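Side-chain contacts in YcaO (PDB 6CIB), which binds adenine nucleotide and magnesium and probably uses ATP to activate peptide backbone amides for conversion to thioamides: residues A[182-187]-A[243-248]; A[206-211]-A[217-222]. All coordinates share one frame; numbering follows the deposited sequence.

Contact 1: residues A[182-187]-A[243-248]; sequences PELEVH and MAVLRA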
ATOM      1  N   PRO A 182       0.633   8.715  18.885  1.00 35.95           N
ATOM      2  CA  PRO A 182      -0.582   9.022  19.645  1.00 35.94           C
ATOM      3  C   PRO A 182      -1.794   8.230  19.163  1.00 37.70           C
ATOM      4  O   PRO A 182      -1.877   7.881  17.973  1.00 36.06           O
ATOM      5  CB  PRO A 182      -0.796  10.517  19.372  1.00 35.33           C
ATOM      6  CG  PRO A 182      -0.117  10.763  18.071  1.00 35.10           C
ATOM      7  CD  PRO A 182       1.078   9.875  18.084  1.00 34.25           C
ATOM      8  N   GLU A 183      -2.707   7.948  20.091  1.00 40.29           N
ATOM      9  CA  GLU A 183      -4.039   7.424  19.775  1.00 41.23           C
ATOM     10  C   GLU A 183      -4.822   8.444  18.946  1.00 41.54           C
ATOM     11  O   GLU A 183      -4.770   9.652  19.223  1.00 41.74           O
ATOM     12  CB  GLU A 183      -4.797   7.079  21.066  1.00 43.53           C
ATOM     13  CG  GLU A 183      -6.224   6.561  20.863  1.00 46.14           C
ATOM     14  CD  GLU A 183      -6.776   5.783  22.048  1.00 50.69           C
ATOM     15  OE1 GLU A 183      -6.398   6.067  23.208  1.00 51.42           O
ATOM     16  OE2 GLU A 183      -7.606   4.875  21.814  1.00 55.02           O
ATOM     17  N   LEU A 184      -5.524   7.958  17.922  1.00 39.90           N
ATOM     18  CA  LEU A 184      -6.401   8.810  17.121  1.00 39.81           C
ATOM     19  C   LEU A 184      -7.873   8.547  17.445  1.00 40.24           C
ATOM     20  O   LEU A 184      -8.356   7.421  17.294  1.00 39.86           O
ATOM     21  CB  LEU A 184      -6.119   8.663  15.618  1.00 37.74           C
ATOM     22  CG  LEU A 184      -7.028   9.473  14.680  1.00 38.01           C
ATOM     23  CD1 LEU A 184      -6.685  10.965  14.648  1.00 37.64           C
ATOM     24  CD2 LEU A 184      -6.976   8.882  13.287  1.00 37.07           C
ATOM     25  N   GLU A 185      -8.565   9.602  17.878  1.00 41.01           N
ATOM     26  CA  GLU A 185      -9.962   9.527  18.317  1.00 42.90           C
ATOM     27  C   GLU A 185     -10.886   9.888  17.152  1.00 41.47           C
ATOM     28  O   GLU A 185     -10.691  10.911  16.497  1.00 40.52           O
ATOM     29  CB  GLU A 185     -10.187  10.468  19.508  1.00 46.41           C
ATOM     30  CG  GLU A 185     -11.091   9.925  20.612  1.00 54.03           C
ATOM     31  CD  GLU A 185     -10.326   9.309  21.784  1.00 58.66           C
ATOM     32  OE1 GLU A 185      -9.257   9.839  22.166  1.00 62.60           O
ATOM     33  OE2 GLU A 185     -10.802   8.296  22.345  1.00 59.10           O
ATOM     34  N   VAL A 186     -11.870   9.024  16.891  1.00 41.00           N
ATOM     35  CA  VAL A 186     -12.811   9.168  15.760  1.00 40.39           C
ATOM     36  C   VAL A 186     -14.261   9.147  16.252  1.00 40.65           C
ATOM     37  O   VAL A 186     -14.525   8.734  17.383  1.00 40.35           O
ATOM     38  CB  VAL A 186     -12.614   8.069  14.672  1.00 39.75           C
ATOM     39  CG1 VAL A 186     -11.280   8.233  13.956  1.00 39.19           C
ATOM     40  CG2 VAL A 186     -12.743   6.667  15.262  1.00 39.11           C
ATOM     41  N   HIS A 187     -15.184   9.580  15.393  1.00 42.64           N
ATOM     42  CA  HIS A 187     -16.617   9.684  15.721  1.00 44.34           C
ATOM     43  C   HIS A 187     -17.489   9.111  14.605  1.00 44.02           C
ATOM     44  O   HIS A 187     -16.971   8.679  13.563  1.00 44.11           O
ATOM     45  CB  HIS A 187     -17.000  11.147  15.979  1.00 48.34           C
ATOM     46  CG  HIS A 187     -16.064  11.854  16.905  1.00 54.41           C
ATOM     47  ND1 HIS A 187     -15.096  12.727  16.456  1.00 57.48           N
ATOM     48  CD2 HIS A 187     -15.916  11.787  18.251  1.00 58.74           C
ATOM     49  CE1 HIS A 187     -14.404  13.181  17.486  1.00 60.79           C
ATOM     50  NE2 HIS A 187     -14.882  12.627  18.588  1.00 61.90           N
HETATM   51  N   MSE A 243     -10.284   8.822   5.169  1.00 30.66           N
HETATM   52  CA  MSE A 243      -9.930   7.727   4.253  1.00 30.13           C
HETATM   53  C   MSE A 243      -8.802   6.913   4.827  1.00 29.07           C
HETATM   54  O   MSE A 243      -8.821   5.685   4.737  1.00 28.96           O
HETATM   55  CB  MSE A 243      -9.542   8.272   2.876  1.00 31.02           C
HETATM   56  CG  MSE A 243      -9.247   7.137   1.890  1.00 30.30           C
HETATM   57 SE   MSE A 243      -8.453   7.811   0.222  1.00 32.56          SE
HETATM   58  CE  MSE A 243     -10.168   8.504  -0.430  1.00 30.18           C
ATOM     59  N   ALA A 244      -7.816   7.589   5.419  1.00 28.15           N
ATOM     60  CA  ALA A 244      -6.686   6.917   6.077  1.00 27.75           C
ATOM     61  C   ALA A 244      -7.139   5.977   7.201  1.00 27.53           C
ATOM     62  O   ALA A 244      -6.617   4.863   7.324  1.00 27.35           O
ATOM     63  CB  ALA A 244      -5.675   7.939   6.601  1.00 27.22           C
ATOM     64  N   VAL A 245      -8.114   6.425   8.000  1.00 26.17           N
ATOM     65  CA  VAL A 245      -8.707   5.610   9.073  1.00 26.28           C
ATOM     66  C   VAL A 245      -9.424   4.396   8.465  1.00 26.55           C
ATOM     67  O   VAL A 245      -9.223   3.254   8.918  1.00 26.01           O
ATOM     68  CB  VAL A 245      -9.709   6.429   9.931  1.00 26.74           C
ATOM     69  CG1 VAL A 245     -10.435   5.556  10.951  1.00 25.78           C
ATOM     70  CG2 VAL A 245      -8.997   7.564  10.642  1.00 26.76           C
ATOM     71  N   LEU A 246     -10.259   4.657   7.453  1.00 25.94           N
ATOM     72  CA  LEU A 246     -11.012   3.609   6.771  1.00 26.74           C
ATOM     73  C   LEU A 246     -10.086   2.532   6.192  1.00 26.76           C
ATOM     74  O   LEU A 246     -10.309   1.338   6.403  1.00 25.49           O
ATOM     75  CB  LEU A 246     -11.925   4.195   5.678  1.00 26.49           C
ATOM     76  CG  LEU A 246     -12.715   3.152   4.876  1.00 27.05           C
ATOM     77  CD1 LEU A 246     -13.729   2.421   5.755  1.00 27.21           C
ATOM     78  CD2 LEU A 246     -13.389   3.794   3.678  1.00 27.15           C
ATOM     79  N   ARG A 247      -9.041   2.968   5.493  1.00 28.42           N
ATOM     80  CA  ARG A 247      -8.061   2.047   4.917  1.00 29.82           C
ATOM     81  C   ARG A 247      -7.411   1.134   5.949  1.00 28.02           C
ATOM     82  O   ARG A 247      -7.299  -0.062   5.718  1.00 29.06           O
ATOM     83  CB  ARG A 247      -6.994   2.813   4.153  1.00 31.87           C
ATOM     84  CG  ARG A 247      -7.462   3.324   2.809  1.00 35.28           C
ATOM     85  CD  ARG A 247      -6.446   4.286   2.223  1.00 36.61           C
ATOM     86  NE  ARG A 247      -6.711   4.417   0.797  1.00 39.46           N
ATOM     87  CZ  ARG A 247      -5.808   4.684  -0.145  1.00 40.19           C
ATOM     88  NH1 ARG A 247      -4.519   4.883   0.155  1.00 36.13           N
ATOM     89  NH2 ARG A 247      -6.215   4.740  -1.408  1.00 39.11           N
ATOM     90  N   ALA A 248      -7.012   1.700   7.090  1.00 27.64           N
ATOM     91  CA  ALA A 248      -6.400   0.923   8.191  1.00 27.39           C
ATOM     92  C   ALA A 248      -7.351  -0.145   8.750  1.00 27.23           C
ATOM     93  O   ALA A 248      -6.951  -1.302   8.948  1.00 26.99           O
ATOM     94  CB  ALA A 248      -5.912   1.854   9.298  1.00 26.97           C
TER

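Contact 2: residues A[206-211]-A[217-222]; sequences LRLLPS and YVVGAV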
ATOM      1  N   LEU A 206      -6.624   2.697  17.298  1.00 35.29           N
ATOM      2  CA  LEU A 206      -6.211   3.587  16.209  1.00 34.39           C
ATOM      3  C   LEU A 206      -5.067   4.505  16.625  1.00 33.62           C
ATOM      4  O   LEU A 206      -5.031   4.983  17.757  1.00 32.48           O
ATOM      5  CB  LEU A 206      -7.395   4.408  15.670  1.00 34.42           C
ATOM      6  CG  LEU A 206      -8.532   3.657  14.967  1.00 36.23           C
ATOM      7  CD1 LEU A 206      -9.701   4.590  14.703  1.00 36.50           C
ATOM      8  CD2 LEU A 206      -8.070   2.995  13.673  1.00 35.57           C
ATOM      9  N   ARG A 207      -4.136   4.726  15.695  1.00 33.24           N
ATOM     10  CA  ARG A 207      -2.976   5.594  15.904  1.00 31.69           C
ATOM     11  C   ARG A 207      -2.778   6.536  14.725  1.00 32.72           C
ATOM     12  O   ARG A 207      -2.952   6.129  13.572  1.00 29.95           O
ATOM     13  CB  ARG A 207      -1.699   4.767  16.074  1.00 32.36           C
ATOM     14  CG  ARG A 207      -1.693   3.734  17.192  1.00 33.51           C
ATOM     15  CD  ARG A 207      -1.832   4.349  18.577  1.00 33.42           C
ATOM     16  NE  ARG A 207      -1.917   3.294  19.592  1.00 34.37           N
ATOM     17  CZ  ARG A 207      -3.017   2.963  20.260  1.00 33.22           C
ATOM     18  NH1 ARG A 207      -4.159   3.619  20.062  1.00 34.10           N
ATOM     19  NH2 ARG A 207      -2.967   1.981  21.152  1.00 32.60           N
ATOM     20  N   LEU A 208      -2.419   7.788  15.011  1.00 31.79           N
ATOM     21  CA  LEU A 208      -1.925   8.692  13.981  1.00 32.20           C
ATOM     22  C   LEU A 208      -0.396   8.618  13.942  1.00 33.14           C
ATOM     23  O   LEU A 208       0.282   9.051  14.875  1.00 35.98           O
ATOM     24  CB  LEU A 208      -2.417  10.131  14.195  1.00 32.04           C
ATOM     25  CG  LEU A 208      -2.138  11.112  13.042  1.00 33.36           C
ATOM     26  CD1 LEU A 208      -3.026  10.864  11.826  1.00 32.63           C
ATOM     27  CD2 LEU A 208      -2.273  12.553  13.509  1.00 33.40           C
ATOM     28  N   LEU A 209       0.136   8.045  12.864  1.00 33.44           N
ATOM     29  CA  LEU A 209       1.583   7.907  12.682  1.00 33.49           C
ATOM     30  C   LEU A 209       2.193   9.247  12.309  1.00 34.53           C
ATOM     31  O   LEU A 209       1.514  10.074  11.686  1.00 34.08           O
ATOM     32  CB  LEU A 209       1.900   6.867  11.603  1.00 32.58           C
ATOM     33  CG  LEU A 209       1.972   5.393  12.025  1.00 33.66           C
ATOM     34  CD1 LEU A 209       0.601   4.810  12.269  1.00 32.11           C
ATOM     35  CD2 LEU A 209       2.671   4.567  10.967  1.00 32.69           C
ATOM     36  N   PRO A 210       3.465   9.486  12.703  1.00 35.26           N
ATOM     37  CA  PRO A 210       4.148  10.678  12.198  1.00 35.97           C
ATOM     38  C   PRO A 210       4.370  10.556  10.687  1.00 36.49           C
ATOM     39  O   PRO A 210       5.023   9.617  10.222  1.00 39.88           O
ATOM     40  CB  PRO A 210       5.481  10.667  12.957  1.00 35.08           C
ATOM     41  CG  PRO A 210       5.693   9.234  13.333  1.00 33.57           C
ATOM     42  CD  PRO A 210       4.310   8.745  13.658  1.00 34.89           C
ATOM     43  N   SER A 211       3.787  11.478   9.933  1.00 36.00           N
ATOM     44  CA  SER A 211       3.976  11.533   8.492  1.00 33.91           C
ATOM     45  C   SER A 211       5.106  12.496   8.150  1.00 33.93           C
ATOM     46  O   SER A 211       5.145  13.623   8.651  1.00 34.53           O
ATOM     47  CB  SER A 211       2.681  11.968   7.812  1.00 33.54           C
ATOM     48  OG  SER A 211       2.869  12.171   6.420  1.00 32.44           O
ATOM     49  N   TYR A 217      -1.822  12.158   5.680  1.00 30.97           N
ATOM     50  CA  TYR A 217      -1.973  11.543   7.005  1.00 31.11           C
ATOM     51  C   TYR A 217      -1.812  10.040   6.912  1.00 29.67           C
ATOM     52  O   TYR A 217      -2.286   9.431   5.958  1.00 29.43           O
ATOM     53  CB  TYR A 217      -3.337  11.907   7.611  1.00 32.85           C
ATOM     54  CG  TYR A 217      -3.487  13.394   7.825  1.00 34.25           C
ATOM     55  CD1 TYR A 217      -2.920  14.018   8.946  1.00 34.45           C
ATOM     56  CD2 TYR A 217      -4.170  14.188   6.895  1.00 34.56           C
ATOM     57  CE1 TYR A 217      -3.037  15.387   9.144  1.00 35.87           C
ATOM     58  CE2 TYR A 217      -4.294  15.562   7.084  1.00 35.05           C
ATOM     59  CZ  TYR A 217      -3.727  16.153   8.205  1.00 36.55           C
ATOM     60  OH  TYR A 217      -3.845  17.507   8.401  1.00 39.30           O
ATOM     61  N   VAL A 218      -1.126   9.454   7.892  1.00 28.32           N
ATOM     62  CA  VAL A 218      -0.974   8.000   7.963  1.00 26.65           C
ATOM     63  C   VAL A 218      -1.567   7.492   9.282  1.00 26.98           C
ATOM     64  O   VAL A 218      -1.227   8.001  10.360  1.00 26.21           O
ATOM     65  CB  VAL A 218       0.498   7.541   7.785  1.00 25.70           C
ATOM     66  CG1 VAL A 218       0.600   6.018   7.778  1.00 23.95           C
ATOM     67  CG2 VAL A 218       1.099   8.101   6.493  1.00 25.10           C
ATOM     68  N   VAL A 219      -2.468   6.512   9.172  1.00 26.73           N
ATOM     69  CA  VAL A 219      -3.169   5.924  10.319  1.00 27.13           C
ATOM     70  C   VAL A 219      -2.815   4.442  10.433  1.00 28.09           C
ATOM     71  O   VAL A 219      -2.760   3.731   9.434  1.00 27.95           O
ATOM     72  CB  VAL A 219      -4.711   6.133  10.224  1.00 27.00           C
ATOM     73  CG1 VAL A 219      -5.477   5.377  11.309  1.00 26.59           C
ATOM     74  CG2 VAL A 219      -5.061   7.610  10.305  1.00 26.33           C
ATOM     75  N   GLY A 220      -2.562   4.000  11.660  1.00 28.41           N
ATOM     76  CA  GLY A 220      -2.384   2.591  11.973  1.00 29.38           C
ATOM     77  C   GLY A 220      -3.505   2.096  12.861  1.00 30.61           C
ATOM     78  O   GLY A 220      -4.007   2.836  13.712  1.00 29.76           O
ATOM     79  N   ALA A 221      -3.912   0.849  12.635  1.00 31.04           N
ATOM     80  CA  ALA A 221      -4.861   0.151  13.493  1.00 31.71           C
ATOM     81  C   ALA A 221      -4.212  -1.128  13.995  1.00 34.38           C
ATOM     82  O   ALA A 221      -3.621  -1.874  13.212  1.00 34.76           O
ATOM     83  CB  ALA A 221      -6.151  -0.162  12.751  1.00 31.56           C
ATOM     84  N   VAL A 222      -4.303  -1.361  15.302  1.00 34.13           N
ATOM     85  CA  VAL A 222      -3.747  -2.573  15.912  1.00 35.47           C
ATOM     86  C   VAL A 222      -4.822  -3.307  16.708  1.00 33.96           C
ATOM     87  O   VAL A 222      -5.688  -2.679  17.326  1.00 33.01           O
ATOM     88  CB  VAL A 222      -2.476  -2.314  16.786  1.00 36.92           C
ATOM     89  CG1 VAL A 222      -1.287  -1.951  15.914  1.00 38.52           C
ATOM     90  CG2 VAL A 222      -2.712  -1.240  17.843  1.00 36.42           C
TER
HETATM   91  O   HOH W   1      -0.204  11.230   9.873  1.00 27.67           O

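Contact 1: residues A[182-187]-A[243-248]
Val186, just past the end of strand 183-185, and Val245 of helix 241-260 have the nearest CA atoms of the two segments, 8.6 Å apart, so the two segments meet through side chains and share no hydrogen bond. Leu184 and Val186, two residues apart along the chain, both start toward the helix, and Val245 starts toward them. The closest touch is methyl to methyl, Leu184 CD2 to Val245 CG2 at 3.6 Å, with the two side chains meeting at a slant. Val186 runs alongside Val245 in the opposite direction, its CG1 lying 4.1 Å from Val245 CG2 and about as far from Val245 CG1. The Val245 torsion (chi1 174°) turns CG1 opposite the backbone N and leaves CG2 beside it, where CG2 can reach both Leu184 and Val186. All three side chains are buried. Glu185 serves another part of the fold, its OE1 bonded to Thr298 OG1. Val245 also rests on Leu206, Val219 and Leu190, and Leu184 on Val219. This is the apolar layer of an alpha/beta domain, in which one face of a helix packs across neighbouring strands, with the Val245 side chain about 14 Å from the bound ADP.

Contact 2: residues A[206-211]-A[217-222]
A beta hairpin joins Leu206, Arg207, Leu208 and Leu209 to Val218, Val219, Gly220 and Ala221, as strand 217-224 turns back antiparallel along strand 203-209; the short segments run at 149° to each other. Arg207 and Gly220 form a hydrogen-bonded pair closed by two backbone bonds: Arg207 N donates to Gly220 O at 2.7 Å, in the carbonyl plane, and Gly220 N returns a bond to Arg207 O at 2.9 Å. Toward the turn, Leu209 N donates to Val218 O at 2.9 Å, while a water carries the reciprocal link, donating to Leu209 O at 2.8 Å and accepting from Val218 N at 2.8 Å.

On one face, Leu206 CD2 meets Ala221 CB at 3.8 Å, while Leu208 crosses Val219 at about a right angle and brings CD1 within 4.1 Å of Val219 CG2. On the other, with chi1 of Leu209 at -86° putting CG opposite the carbonyl carbon and chi2 turning CD1 back over the neighbouring strand, Leu209 CD1 lies over Gly220, 3.3 Å from Gly220 N, in a place that the missing side chain leaves available, and CD2 leans toward Val218 CG1. The Arg207 chain bends at chi2 (-63°), and NH1 bonds to Leu206 O from well above the carbonyl plane. Glu205 pairs with NH2 in a salt bridge and Trp292 O takes NE, so the buried guanidinium is gripped from several sides.

Strand 233-238 extends the hairpin into a three-stranded antiparallel sheet. Helix 241-260 packs on the face of Leu206, Val219 and Ala221, whereas Leu209 and Val218 rest on Ser170 of helix 154-177, which also carries Glu164, a magnesium ligand of this protein although no metal is bound to it in this model.

How the contacts relate
Contact 1 is fully buried and contact 2 largely so, with Leu208, Tyr217 and Ser211 partly exposed. Their centres lie about 7 Å apart, and contact 2 is nested along the chain inside the loop that contact 1 closes. They adjoin directly: the backbone of 182-187 probably bonds to that of 206-211 through Leu184 N to Leu206 O and Pro182 O to Leu208 N, which sets strand 183-185 beside the hairpin. Their chemistry differs with their roles. Within the sheet, 206-211 and 217-222 are joined by backbone hydrogen bonds, a bridging water and packing on both faces. Between layers, 182-187 and 243-248 share a smaller, wholly apolar touch. Helix 241-260 packs on both 182-187 and the hairpin.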